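Transposon Tn7 transposition protein TnsA (Escherichia coli, PDB 1T0F) cuts the 5' DNA strands at the ends of transposon Tn7 as a metal-dependent, restriction enzyme-like endonuclease that forms the transposase together with TnsB. Local coordinates at residues 60-65 against 83-88; 112-117 against 149-154; 135-140 against 165-170. One frame throughout, in Å; residues are numbered along the deposited sequence.

Contact 1. Residues 60-65 against 83-88; sequences HLLSDL and REQFPL
Two side chains of 83-88 reach the backbone of His60 by separate bonds. Glu84 OE2 accepts the amide hydrogen of His60 N at 2.9 Å; the bond is fairly straight (164°), but the donor lies above the carboxylate plane. Gln85 NE2 then gives a hydrogen to His60 O at 3.0 Å; this bond is slightly less straight but lies in the carbonyl plane and close to the plane of the Gln85 amide. Glutamate suits the N-H and the amide of glutamine suits the C=O, so both polar groups of the His60 backbone are met by side chains of 83-88 and not by its backbone. Each reaching chain is folded to get there: Glu84 holds CG in the crowded position between the backbone N and the carbonyl carbon (chi1 76°), and both chains bend at chi2. Leu62 crosses Gln85 obliquely, its CD1 lying 3.8 Å from Gln85 NE2. The contact joins the end of the small antiparallel hairpin 48-51/58-61 to the edge strand 79-87 of the mixed sheet at the core of this PD-(D/E)XK nuclease. Gln85 sits at a corner of that strand, with left-handed backbone angles. A second shell fixes the reaching groups: Glu84 OE1 takes a salt bridge from Arg57 and a hydrogen bond from His59, while Gln85 NE2 also bonds OE1 of the active-site residue Glu66. That same oxygen accepts from Leu62 N, and Ser63 stands at the N-cap of the helix carrying Glu66, its OG bonded to Glu66 N.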
ATOM      1  N   HIS A  60      -5.313  -3.223  -5.738  1.00 20.51           N
ATOM      2  CA  HIS A  60      -6.448  -2.710  -4.975  1.00 20.62           C
ATOM      3  C   HIS A  60      -5.977  -2.118  -3.666  1.00 19.19           C
ATOM      4  O   HIS A  60      -5.568  -2.847  -2.766  1.00 18.36           O
ATOM      5  CB  HIS A  60      -7.423  -3.840  -4.666  1.00 22.86           C
ATOM      6  CG  HIS A  60      -8.204  -4.299  -5.854  1.00 27.71           C
ATOM      7  ND1 HIS A  60      -9.498  -3.893  -6.092  1.00 28.73           N
ATOM      8  CD2 HIS A  60      -7.864  -5.106  -6.885  1.00 31.22           C
ATOM      9  CE1 HIS A  60      -9.925  -4.433  -7.219  1.00 32.02           C
ATOM     10  NE2 HIS A  60      -8.953  -5.173  -7.721  1.00 31.99           N
ATOM     11  N   LEU A  61      -6.054  -0.797  -3.561  1.00 19.79           N
ATOM     12  CA  LEU A  61      -5.633  -0.095  -2.357  1.00 20.65           C
ATOM     13  C   LEU A  61      -6.889   0.524  -1.745  1.00 21.45           C
ATOM     14  O   LEU A  61      -7.684   1.157  -2.446  1.00 20.96           O
ATOM     15  CB  LEU A  61      -4.598   0.972  -2.728  1.00 21.54           C
ATOM     16  CG  LEU A  61      -3.468   0.383  -3.591  1.00 21.44           C
ATOM     17  CD1 LEU A  61      -2.525   1.493  -4.046  1.00 24.59           C
ATOM     18  CD2 LEU A  61      -2.724  -0.678  -2.813  1.00 20.24           C
ATOM     19  N   LEU A  62      -7.060   0.332  -0.440  1.00 21.52           N
ATOM     20  CA  LEU A  62      -8.251   0.818   0.250  1.00 22.89           C
ATOM     21  C   LEU A  62      -8.184   2.136   1.031  1.00 24.44           C
ATOM     22  O   LEU A  62      -9.096   2.440   1.802  1.00 25.54           O
ATOM     23  CB  LEU A  62      -8.786  -0.300   1.152  1.00 23.69           C
ATOM     24  CG  LEU A  62      -9.560  -1.412   0.425  1.00 24.22           C
ATOM     25  CD1 LEU A  62      -8.752  -1.979  -0.740  1.00 26.88           C
ATOM     26  CD2 LEU A  62      -9.901  -2.508   1.422  1.00 26.90           C
ATOM     27  N   SER A  63      -7.126   2.919   0.829  1.00 22.39           N
ATOM     28  CA  SER A  63      -6.993   4.215   1.494  1.00 22.90           C
ATOM     29  C   SER A  63      -5.872   5.009   0.834  1.00 23.76           C
ATOM     30  O   SER A  63      -5.055   4.440   0.109  1.00 21.76           O
ATOM     31  CB  SER A  63      -6.672   4.040   2.981  1.00 24.94           C
ATOM     32  OG  SER A  63      -5.334   3.613   3.179  1.00 23.65           O
ATOM     33  N   ASP A  64      -5.838   6.317   1.087  1.00 23.62           N
ATOM     34  CA  ASP A  64      -4.792   7.168   0.534  1.00 24.98           C
ATOM     35  C   ASP A  64      -3.459   6.761   1.153  1.00 23.73           C
ATOM     36  O   ASP A  64      -2.407   6.882   0.520  1.00 22.61           O
ATOM     37  CB  ASP A  64      -5.056   8.647   0.839  1.00 29.37           C
ATOM     38  CG  ASP A  64      -6.252   9.206   0.082  1.00 33.16           C
ATOM     39  OD1 ASP A  64      -6.771   8.529  -0.831  1.00 34.14           O
ATOM     40  OD2 ASP A  64      -6.668  10.339   0.397  1.00 35.50           O
ATOM     41  N   LEU A  65      -3.500   6.280   2.391  1.00 22.12           N
ATOM     42  CA  LEU A  65      -2.280   5.855   3.061  1.00 22.27           C
ATOM     43  C   LEU A  65      -1.700   4.614   2.388  1.00 21.70           C
ATOM     44  O   LEU A  65      -0.484   4.495   2.230  1.00 18.08           O
ATOM     45  CB  LEU A  65      -2.548   5.570   4.539  1.00 23.79           C
ATOM     46  CG  LEU A  65      -1.313   5.237   5.373  1.00 27.21           C
ATOM     47  CD1 LEU A  65      -0.158   6.156   5.006  1.00 30.05           C
ATOM     48  CD2 LEU A  65      -1.669   5.362   6.868  1.00 29.90           C
ATOM     49  N   ARG A  83       2.173  -7.997  -2.805  1.00 17.75           N
ATOM     50  CA  ARG A  83       0.902  -8.688  -2.637  1.00 17.85           C
ATOM     51  C   ARG A  83       0.071  -7.968  -1.575  1.00 16.92           C
ATOM     52  O   ARG A  83       0.278  -8.154  -0.381  1.00 17.17           O
ATOM     53  CB  ARG A  83       1.158 -10.150  -2.254  1.00 18.36           C
ATOM     54  CG  ARG A  83       1.571 -11.025  -3.464  1.00 20.02           C
ATOM     55  CD  ARG A  83       1.915 -12.466  -3.074  1.00 20.18           C
ATOM     56  NE  ARG A  83       3.195 -12.581  -2.369  1.00 19.68           N
ATOM     57  CZ  ARG A  83       3.589 -13.661  -1.697  1.00 21.69           C
ATOM     58  NH1 ARG A  83       2.803 -14.724  -1.627  1.00 24.10           N
ATOM     59  NH2 ARG A  83       4.777 -13.693  -1.111  1.00 24.14           N
ATOM     60  N   GLU A  84      -0.865  -7.143  -2.033  1.00 19.00           N
ATOM     61  CA  GLU A  84      -1.716  -6.351  -1.142  1.00 19.05           C
ATOM     62  C   GLU A  84      -2.889  -7.146  -0.583  1.00 21.89           C
ATOM     63  O   GLU A  84      -3.331  -8.127  -1.187  1.00 20.82           O
ATOM     64  CB  GLU A  84      -2.246  -5.108  -1.870  1.00 18.23           C
ATOM     65  CG  GLU A  84      -3.391  -5.348  -2.871  1.00 18.14           C
ATOM     66  CD  GLU A  84      -2.925  -5.762  -4.270  1.00 22.11           C
ATOM     67  OE1 GLU A  84      -1.768  -6.209  -4.430  1.00 22.02           O
ATOM     68  OE2 GLU A  84      -3.737  -5.653  -5.215  1.00 23.17           O
ATOM     69  N   GLN A  85      -3.385  -6.705   0.571  1.00 19.95           N
ATOM     70  CA  GLN A  85      -4.523  -7.344   1.240  1.00 19.50           C
ATOM     71  C   GLN A  85      -4.272  -8.852   1.327  1.00 19.76           C
ATOM     72  O   GLN A  85      -5.084  -9.665   0.865  1.00 21.20           O
ATOM     73  CB  GLN A  85      -5.819  -7.074   0.460  1.00 17.71           C
ATOM     74  CG  GLN A  85      -5.953  -5.700  -0.209  1.00 20.82           C
ATOM     75  CD  GLN A  85      -5.775  -4.514   0.738  1.00 23.90           C
ATOM     76  OE1 GLN A  85      -6.001  -4.619   1.948  1.00 23.64           O
ATOM     77  NE2 GLN A  85      -5.384  -3.367   0.177  1.00 22.68           N
ATOM     78  N   PHE A  86      -3.140  -9.218   1.922  1.00 18.91           N
ATOM     79  CA  PHE A  86      -2.751 -10.616   2.055  1.00 19.07           C
ATOM     80  C   PHE A  86      -3.436 -11.255   3.269  1.00 20.26           C
ATOM     81  O   PHE A  86      -3.217 -10.845   4.411  1.00 17.69           O
ATOM     82  CB  PHE A  86      -1.230 -10.720   2.191  1.00 20.76           C
ATOM     83  CG  PHE A  86      -0.716 -12.125   2.115  1.00 20.41           C
ATOM     84  CD1 PHE A  86      -0.593 -12.762   0.886  1.00 23.98           C
ATOM     85  CD2 PHE A  86      -0.381 -12.820   3.268  1.00 22.35           C
ATOM     86  CE1 PHE A  86      -0.142 -14.079   0.809  1.00 24.89           C
ATOM     87  CE2 PHE A  86       0.071 -14.140   3.203  1.00 25.85           C
ATOM     88  CZ  PHE A  86       0.190 -14.769   1.966  1.00 24.02           C
ATOM     89  N   PRO A  87      -4.259 -12.289   3.031  1.00 21.52           N
ATOM     90  CA  PRO A  87      -4.988 -12.986   4.098  1.00 21.31           C
ATOM     91  C   PRO A  87      -4.124 -13.864   4.994  1.00 20.53           C
ATOM     92  O   PRO A  87      -3.206 -14.532   4.522  1.00 18.97           O
ATOM     93  CB  PRO A  87      -6.027 -13.787   3.317  1.00 22.44           C
ATOM     94  CG  PRO A  87      -5.223 -14.225   2.112  1.00 23.39           C
ATOM     95  CD  PRO A  87      -4.498 -12.935   1.721  1.00 20.71           C
ATOM     96  N   LEU A  88      -4.427 -13.861   6.294  1.00 20.64           N
ATOM     97  CA  LEU A  88      -3.698 -14.661   7.261  1.00 20.80           C
ATOM     98  C   LEU A  88      -4.542 -15.908   7.526  1.00 23.59           C
ATOM     99  O   LEU A  88      -5.744 -15.797   7.767  1.00 22.97           O
ATOM    100  CB  LEU A  88      -3.504 -13.873   8.562  1.00 20.92           C
ATOM    101  CG  LEU A  88      -3.079 -12.403   8.435  1.00 21.69           C
ATOM    102  CD1 LEU A  88      -2.732 -11.856   9.816  1.00 22.43           C
ATOM    103  CD2 LEU A  88      -1.877 -12.284   7.510  1.00 21.78           C
TER

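Contact 2. Residues 112-117 against 149-154; sequences QVMSTD and LELERR. With MG (magnesium ion), chain E.
Glu152 OE2 is gripped by two hydrogen bonds and a weak third. Thr116 OG1 donates to Glu152 OE2 at 2.7 Å, Gln133 NE2 gives the second bond and Trp163 NE1 the weak one. This is the meeting of helix 143-159 with strand 115-122 of the restriction endonuclease-like sheet. Glu152 suits its buried place because its chain, with CG anti to the backbone N (chi1 -172°) and extended beyond, carries the carboxylate from the helix to the sheet. The threonine hydroxyl arrives from above the carboxylate plane, 32° out of it, and itself accepts from Trp156 NE1. Gln133 also binds the magnesium through its OE1, so Glu152 acts as a second-shell residue, holding the amide that presents that oxygen. Asp117, an active-site residue next to Thr116, binds the same ion through OD2 at 2.4 Å, with Val134 O and two waters. Asp117 OD2 lies 6.3 Å from Glu152 OE2, and the ion probably eases the repulsion. On the far face of the helix, Arg153 holds Glu150 side-on through NE and NH2 while Arg154 adds a bond, and another protein chain packs there. Two residues before Thr116, Met114 crosses Leu151 at about a right angle, Met114 SD standing 3.8 Å from Leu151 CD1.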
ATOM      1  N   GLN A 112     -13.856 -13.301  11.258  1.00 26.02           N
ATOM      2  CA  GLN A 112     -13.395 -12.684  10.025  1.00 24.77           C
ATOM      3  C   GLN A 112     -11.971 -13.091   9.671  1.00 23.87           C
ATOM      4  O   GLN A 112     -11.167 -13.416  10.542  1.00 23.79           O
ATOM      5  CB  GLN A 112     -13.481 -11.158  10.139  1.00 24.63           C
ATOM      6  CG  GLN A 112     -14.896 -10.620  10.346  1.00 28.64           C
ATOM      7  CD  GLN A 112     -15.822 -10.942   9.181  1.00 28.57           C
ATOM      8  OE1 GLN A 112     -15.691 -10.382   8.091  1.00 28.81           O
ATOM      9  NE2 GLN A 112     -16.760 -11.856   9.408  1.00 25.05           N
ATOM     10  N   VAL A 113     -11.675 -13.085   8.379  1.00 22.59           N
ATOM     11  CA  VAL A 113     -10.341 -13.422   7.922  1.00 22.27           C
ATOM     12  C   VAL A 113      -9.521 -12.143   8.048  1.00 20.78           C
ATOM     13  O   VAL A 113      -9.894 -11.105   7.502  1.00 20.85           O
ATOM     14  CB  VAL A 113     -10.340 -13.861   6.445  1.00 22.85           C
ATOM     15  CG1 VAL A 113      -8.897 -14.054   5.959  1.00 22.67           C
ATOM     16  CG2 VAL A 113     -11.133 -15.165   6.296  1.00 22.96           C
ATOM     17  N   MET A 114      -8.419 -12.219   8.781  1.00 21.37           N
ATOM     18  CA  MET A 114      -7.551 -11.059   8.954  1.00 22.02           C
ATOM     19  C   MET A 114      -6.657 -10.922   7.723  1.00 21.53           C
ATOM     20  O   MET A 114      -6.409 -11.901   7.016  1.00 20.06           O
ATOM     21  CB  MET A 114      -6.688 -11.236  10.205  1.00 20.76           C
ATOM     22  CG  MET A 114      -7.484 -11.302  11.494  1.00 23.29           C
ATOM     23  SD  MET A 114      -6.452 -11.435  12.945  1.00 25.57           S
ATOM     24  CE  MET A 114      -5.836  -9.722  13.056  1.00 24.53           C
ATOM     25  N   SER A 115      -6.186  -9.708   7.459  1.00 23.25           N
ATOM     26  CA  SER A 115      -5.307  -9.488   6.312  1.00 21.64           C
ATOM     27  C   SER A 115      -4.236  -8.446   6.630  1.00 20.80           C
ATOM     28  O   SER A 115      -4.438  -7.558   7.461  1.00 20.15           O
ATOM     29  CB  SER A 115      -6.119  -9.055   5.081  1.00 21.64           C
ATOM     30  OG  SER A 115      -6.765  -7.806   5.268  1.00 22.60           O
ATOM     31  N   THR A 116      -3.084  -8.593   5.986  1.00 20.42           N
ATOM     32  CA  THR A 116      -1.967  -7.673   6.159  1.00 19.84           C
ATOM     33  C   THR A 116      -1.954  -6.845   4.882  1.00 19.70           C
ATOM     34  O   THR A 116      -2.023  -7.390   3.780  1.00 19.59           O
ATOM     35  CB  THR A 116      -0.646  -8.449   6.346  1.00 21.03           C
ATOM     36  OG1 THR A 116      -0.657  -9.076   7.632  1.00 21.78           O
ATOM     37  CG2 THR A 116       0.557  -7.508   6.270  1.00 21.56           C
ATOM     38  N   ASP A 117      -1.869  -5.529   5.025  1.00 17.22           N
ATOM     39  CA  ASP A 117      -1.945  -4.664   3.869  1.00 18.37           C
ATOM     40  C   ASP A 117      -0.997  -4.961   2.720  1.00 17.15           C
ATOM     41  O   ASP A 117      -1.415  -4.875   1.568  1.00 16.16           O
ATOM     42  CB  ASP A 117      -1.843  -3.207   4.308  1.00 18.58           C
ATOM     43  CG  ASP A 117      -2.957  -2.834   5.284  1.00 23.87           C
ATOM     44  OD1 ASP A 117      -4.053  -3.432   5.181  1.00 28.74           O
ATOM     45  OD2 ASP A 117      -2.750  -1.965   6.147  1.00 21.75           O
ATOM     46  N   LEU A 149      -3.574  -5.689  16.028  1.00 19.63           N
ATOM     47  CA  LEU A 149      -2.200  -5.555  15.561  1.00 18.72           C
ATOM     48  C   LEU A 149      -1.332  -6.591  16.268  1.00 18.75           C
ATOM     49  O   LEU A 149      -0.410  -7.138  15.671  1.00 19.09           O
ATOM     50  CB  LEU A 149      -1.676  -4.144  15.834  1.00 17.50           C
ATOM     51  CG  LEU A 149      -2.231  -3.032  14.944  1.00 17.16           C
ATOM     52  CD1 LEU A 149      -1.787  -1.667  15.487  1.00 16.86           C
ATOM     53  CD2 LEU A 149      -1.735  -3.227  13.502  1.00 17.72           C
ATOM     54  N   GLU A 150      -1.621  -6.874  17.542  1.00 18.18           N
ATOM     55  CA  GLU A 150      -0.835  -7.873  18.270  1.00 18.30           C
ATOM     56  C   GLU A 150      -1.048  -9.259  17.653  1.00 19.98           C
ATOM     57  O   GLU A 150      -0.110 -10.054  17.539  1.00 17.85           O
ATOM     58  CB  GLU A 150      -1.217  -7.879  19.758  1.00 17.94           C
ATOM     59  CG  GLU A 150      -0.511  -8.922  20.616  1.00 20.51           C
ATOM     60  CD  GLU A 150       1.008  -8.816  20.598  1.00 24.75           C
ATOM     61  OE1 GLU A 150       1.549  -7.770  20.164  1.00 24.69           O
ATOM     62  OE2 GLU A 150       1.662  -9.785  21.042  1.00 24.63           O
ATOM     63  N   LEU A 151      -2.283  -9.560  17.260  1.00 19.82           N
ATOM     64  CA  LEU A 151      -2.559 -10.859  16.633  1.00 20.99           C
ATOM     65  C   LEU A 151      -1.719 -10.984  15.363  1.00 19.89           C
ATOM     66  O   LEU A 151      -1.076 -12.009  15.110  1.00 18.33           O
ATOM     67  CB  LEU A 151      -4.034 -10.972  16.246  1.00 21.72           C
ATOM     68  CG  LEU A 151      -5.063 -11.092  17.373  1.00 25.66           C
ATOM     69  CD1 LEU A 151      -6.461 -11.171  16.763  1.00 23.94           C
ATOM     70  CD2 LEU A 151      -4.765 -12.336  18.218  1.00 25.95           C
ATOM     71  N   GLU A 152      -1.752  -9.925  14.563  1.00 19.25           N
ATOM     72  CA  GLU A 152      -1.016  -9.872  13.304  1.00 19.20           C
ATOM     73  C   GLU A 152       0.489  -9.972  13.556  1.00 19.13           C
ATOM     74  O   GLU A 152       1.206 -10.674  12.837  1.00 18.61           O
ATOM     75  CB  GLU A 152      -1.347  -8.564  12.578  1.00 19.69           C
ATOM     76  CG  GLU A 152      -0.788  -8.475  11.169  1.00 20.99           C
ATOM     77  CD  GLU A 152      -1.174  -7.185  10.462  1.00 23.44           C
ATOM     78  OE1 GLU A 152      -1.885  -6.347  11.067  1.00 22.78           O
ATOM     79  OE2 GLU A 152      -0.766  -7.015   9.295  1.00 22.23           O
ATOM     80  N   ARG A 153       0.965  -9.262  14.577  1.00 19.61           N
ATOM     81  CA  ARG A 153       2.387  -9.289  14.903  1.00 20.73           C
ATOM     82  C   ARG A 153       2.824 -10.712  15.214  1.00 20.69           C
ATOM     83  O   ARG A 153       3.824 -11.196  14.678  1.00 19.93           O
ATOM     84  CB  ARG A 153       2.680  -8.389  16.105  1.00 20.74           C
ATOM     85  CG  ARG A 153       4.167  -8.290  16.445  1.00 23.10           C
ATOM     86  CD  ARG A 153       4.373  -7.597  17.792  1.00 22.11           C
ATOM     87  NE  ARG A 153       4.005  -8.454  18.921  1.00 22.02           N
ATOM     88  CZ  ARG A 153       4.751  -9.458  19.375  1.00 25.50           C
ATOM     89  NH1 ARG A 153       5.917  -9.747  18.805  1.00 26.73           N
ATOM     90  NH2 ARG A 153       4.326 -10.186  20.398  1.00 25.38           N
ATOM     91  N   ARG A 154       2.070 -11.388  16.077  1.00 19.69           N
ATOM     92  CA  ARG A 154       2.388 -12.760  16.453  1.00 20.47           C
ATOM     93  C   ARG A 154       2.360 -13.704  15.260  1.00 18.15           C
ATOM     94  O   ARG A 154       3.184 -14.616  15.164  1.00 20.35           O
ATOM     95  CB  ARG A 154       1.409 -13.257  17.526  1.00 21.02           C
ATOM     96  CG  ARG A 154       1.562 -12.532  18.846  1.00 23.04           C
ATOM     97  CD  ARG A 154       0.665 -13.136  19.921  1.00 26.40           C
ATOM     98  NE  ARG A 154       0.838 -12.454  21.200  1.00 27.76           N
ATOM     99  CZ  ARG A 154       1.009 -13.079  22.361  1.00 31.06           C
ATOM    100  NH1 ARG A 154       1.028 -14.404  22.407  1.00 29.93           N
ATOM    101  NH2 ARG A 154       1.173 -12.379  23.476  1.00 32.06           N
TER
HETATM  102 MG    MG E1010      -4.535  -1.151   7.528  1.00 30.08          MG
HETATM  103  O   HOH W   1      -5.671   0.228   5.701  1.00 36.36           O
HETATM  104  O   HOH W   2      -6.454  -0.492   8.875  1.00 39.80           O

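Contact 3. Residues 135-140 against 165-170; sequences KPAAAL and IFTDKE
Packing is tightest where Lys135 and Thr167 pass each other, their CA atoms 5.0 Å apart. Lys135 N donates to Phe166 O at 2.9 Å, almost along the C=O axis, and Lys135 O in turn receives a CA-H...O contact from Thr167 CA at 3.1 Å. The branched Thr167 side chain fits here: CB and CG2 both lie against Lys135 O, and Thr167 CG2 goes on to Leu140 CD1 at 4.0 Å. Thr167 OG1 (chi1 76°) gives a very short bond of 2.5 Å to Glu170 OE1, which also accepts Thr167 N, and it accepts from Lys169 N, closing an ST turn. Ile165 and Leu140 add apolar cover, joined by Leu149 of helix 143-159. Buried Ala137 gives its N-H to Asp168 OD1 (N to OD1 3.1 Å), and its methyl lies beside that oxygen, where a small side chain fits.

The loose side holds Pro136, the partly exposed Asp168 and Lys169, which bends at chi4, its aliphatic end and NZ lying over the Ala137 methyl. Glu170 OE2 salt-bridges a basic side chain of another protein chain, which also packs on Thr167 and Lys169.

The side chain of Lys135 leads away, along Leu149, to the magnesium site. Strands 129-134 and 163-166 run parallel, linked by helix 143-159 in a beta-alpha-beta crossover, and Lys135 is the experimentally established active-site lysine that characterises PD-(D/E)XK nucleases.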
ATOM      1  N   LYS A 135      -1.610   2.007   9.176  1.00 19.86           N
ATOM      2  CA  LYS A 135      -2.585   2.532  10.135  1.00 21.42           C
ATOM      3  C   LYS A 135      -2.460   4.027  10.346  1.00 23.70           C
ATOM      4  O   LYS A 135      -1.360   4.573  10.279  1.00 23.42           O
ATOM      5  CB  LYS A 135      -2.382   1.901  11.521  1.00 20.93           C
ATOM      6  CG  LYS A 135      -2.761   0.439  11.668  1.00 22.48           C
ATOM      7  CD  LYS A 135      -4.256   0.242  11.504  1.00 25.44           C
ATOM      8  CE  LYS A 135      -4.624  -1.223  11.688  1.00 26.17           C
ATOM      9  NZ  LYS A 135      -6.058  -1.480  11.377  1.00 27.22           N
ATOM     10  N   PRO A 136      -3.591   4.716  10.575  1.00 24.53           N
ATOM     11  CA  PRO A 136      -3.489   6.154  10.817  1.00 25.01           C
ATOM     12  C   PRO A 136      -2.784   6.164  12.172  1.00 23.17           C
ATOM     13  O   PRO A 136      -3.031   5.284  12.993  1.00 22.80           O
ATOM     14  CB  PRO A 136      -4.946   6.591  10.948  1.00 26.17           C
ATOM     15  CG  PRO A 136      -5.660   5.638  10.045  1.00 28.35           C
ATOM     16  CD  PRO A 136      -4.992   4.317  10.358  1.00 25.92           C
ATOM     17  N   ALA A 137      -1.903   7.126  12.415  1.00 23.43           N
ATOM     18  CA  ALA A 137      -1.193   7.162  13.685  1.00 21.70           C
ATOM     19  C   ALA A 137      -2.143   7.211  14.881  1.00 21.49           C
ATOM     20  O   ALA A 137      -1.885   6.597  15.906  1.00 21.26           O
ATOM     21  CB  ALA A 137      -0.251   8.362  13.723  1.00 22.81           C
ATOM     22  N   ALA A 138      -3.234   7.951  14.737  1.00 22.00           N
ATOM     23  CA  ALA A 138      -4.207   8.098  15.818  1.00 25.82           C
ATOM     24  C   ALA A 138      -4.822   6.761  16.211  1.00 26.77           C
ATOM     25  O   ALA A 138      -5.233   6.571  17.358  1.00 27.41           O
ATOM     26  CB  ALA A 138      -5.295   9.066  15.404  1.00 28.47           C
ATOM     27  N   ALA A 139      -4.875   5.835  15.257  1.00 24.80           N
ATOM     28  CA  ALA A 139      -5.446   4.518  15.505  1.00 24.03           C
ATOM     29  C   ALA A 139      -4.631   3.697  16.489  1.00 23.41           C
ATOM     30  O   ALA A 139      -5.141   2.744  17.089  1.00 23.01           O
ATOM     31  CB  ALA A 139      -5.589   3.757  14.186  1.00 25.92           C
ATOM     32  N   LEU A 140      -3.363   4.058  16.667  1.00 20.68           N
ATOM     33  CA  LEU A 140      -2.507   3.320  17.578  1.00 20.84           C
ATOM     34  C   LEU A 140      -2.851   3.568  19.049  1.00 22.20           C
ATOM     35  O   LEU A 140      -2.303   2.924  19.935  1.00 23.46           O
ATOM     36  CB  LEU A 140      -1.041   3.656  17.302  1.00 21.25           C
ATOM     37  CG  LEU A 140      -0.633   3.399  15.845  1.00 21.20           C
ATOM     38  CD1 LEU A 140       0.817   3.819  15.644  1.00 21.82           C
ATOM     39  CD2 LEU A 140      -0.820   1.920  15.496  1.00 21.53           C
ATOM     40  N   ILE A 165       4.700  -1.630  11.021  1.00 17.86           N
ATOM     41  CA  ILE A 165       3.525  -0.795  10.899  1.00 18.91           C
ATOM     42  C   ILE A 165       3.972   0.507  10.226  1.00 18.45           C
ATOM     43  O   ILE A 165       5.028   1.036  10.541  1.00 19.95           O
ATOM     44  CB  ILE A 165       2.931  -0.456  12.276  1.00 17.15           C
ATOM     45  CG1 ILE A 165       2.379  -1.727  12.924  1.00 20.70           C
ATOM     46  CG2 ILE A 165       1.851   0.608  12.125  1.00 17.37           C
ATOM     47  CD1 ILE A 165       2.071  -1.553  14.395  1.00 21.71           C
ATOM     48  N   PHE A 166       3.176   0.990   9.285  1.00 19.24           N
ATOM     49  CA  PHE A 166       3.459   2.240   8.583  1.00 22.31           C
ATOM     50  C   PHE A 166       2.283   3.179   8.793  1.00 21.51           C
ATOM     51  O   PHE A 166       1.135   2.776   8.614  1.00 22.21           O
ATOM     52  CB  PHE A 166       3.609   2.001   7.073  1.00 25.72           C
ATOM     53  CG  PHE A 166       5.030   1.979   6.593  1.00 32.83           C
ATOM     54  CD1 PHE A 166       5.806   0.828   6.719  1.00 35.43           C
ATOM     55  CD2 PHE A 166       5.595   3.114   6.019  1.00 33.04           C
ATOM     56  CE1 PHE A 166       7.138   0.809   6.275  1.00 37.73           C
ATOM     57  CE2 PHE A 166       6.914   3.112   5.576  1.00 37.13           C
ATOM     58  CZ  PHE A 166       7.691   1.954   5.704  1.00 38.62           C
ATOM     59  N   THR A 167       2.553   4.428   9.167  1.00 21.71           N
ATOM     60  CA  THR A 167       1.471   5.397   9.351  1.00 19.30           C
ATOM     61  C   THR A 167       1.698   6.595   8.432  1.00 20.92           C
ATOM     62  O   THR A 167       2.697   6.659   7.710  1.00 18.28           O
ATOM     63  CB  THR A 167       1.390   5.935  10.806  1.00 19.36           C
ATOM     64  OG1 THR A 167       2.438   6.884  11.027  1.00 19.12           O
ATOM     65  CG2 THR A 167       1.514   4.798  11.818  1.00 18.16           C
ATOM     66  N   ASP A 168       0.759   7.535   8.453  1.00 22.80           N
ATOM     67  CA  ASP A 168       0.860   8.747   7.648  1.00 25.36           C
ATOM     68  C   ASP A 168       2.144   9.520   7.983  1.00 25.92           C
ATOM     69  O   ASP A 168       2.696  10.228   7.137  1.00 24.04           O
ATOM     70  CB  ASP A 168      -0.372   9.641   7.887  1.00 31.23           C
ATOM     71  CG  ASP A 168      -0.658   9.877   9.372  1.00 36.05           C
ATOM     72  OD1 ASP A 168      -0.981   8.903  10.088  1.00 35.32           O
ATOM     73  OD2 ASP A 168      -0.560  11.040   9.829  1.00 38.51           O
ATOM     74  N   LYS A 169       2.631   9.363   9.210  1.00 25.23           N
ATOM     75  CA  LYS A 169       3.843  10.061   9.635  1.00 25.67           C
ATOM     76  C   LYS A 169       5.131   9.529   9.004  1.00 24.96           C
ATOM     77  O   LYS A 169       6.176  10.173   9.088  1.00 25.01           O
ATOM     78  CB  LYS A 169       3.962  10.021  11.160  1.00 25.78           C
ATOM     79  CG  LYS A 169       2.920  10.884  11.870  1.00 30.06           C
ATOM     80  CD  LYS A 169       3.032  10.762  13.385  1.00 33.23           C
ATOM     81  CE  LYS A 169       2.099  11.740  14.084  1.00 37.42           C
ATOM     82  NZ  LYS A 169       0.689  11.558  13.640  1.00 41.07           N
ATOM     83  N   GLU A 170       5.060   8.362   8.371  1.00 22.42           N
ATOM     84  CA  GLU A 170       6.246   7.784   7.740  1.00 22.79           C
ATOM     85  C   GLU A 170       6.316   8.117   6.261  1.00 24.15           C
ATOM     86  O   GLU A 170       7.253   7.708   5.572  1.00 22.78           O
ATOM     87  CB  GLU A 170       6.271   6.263   7.906  1.00 20.78           C
ATOM     88  CG  GLU A 170       6.724   5.800   9.288  1.00 21.88           C
ATOM     89  CD  GLU A 170       5.824   6.305  10.385  1.00 23.37           C
ATOM     90  OE1 GLU A 170       4.646   5.891  10.423  1.00 23.01           O
ATOM     91  OE2 GLU A 170       6.293   7.118  11.208  1.00 24.62           O
TER

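How the contacts relate
From the N terminus, contact 1 closes first, bringing the edge strand 79-87 back to the end of strand 58-61 after helix 64-75. Contact 2 then brings helix 143-159 back onto strand 115-122 after strand 129-134, and contact 3 brings the end of strand 163-166 beside the loop that follows strand 129-134. These two cross: 135-140 falls between the segments of contact 2, and 149-154 between those of contact 3. Strand pairing links contacts 1 and 2, with Phe86 O 2.8 Å from Thr116 N. Leu149 CD1 lies 3.7 Å from Leu140 CD2, joining contacts 2 and 3, and Leu65 CD2 of contact 1 packs on Lys135 O.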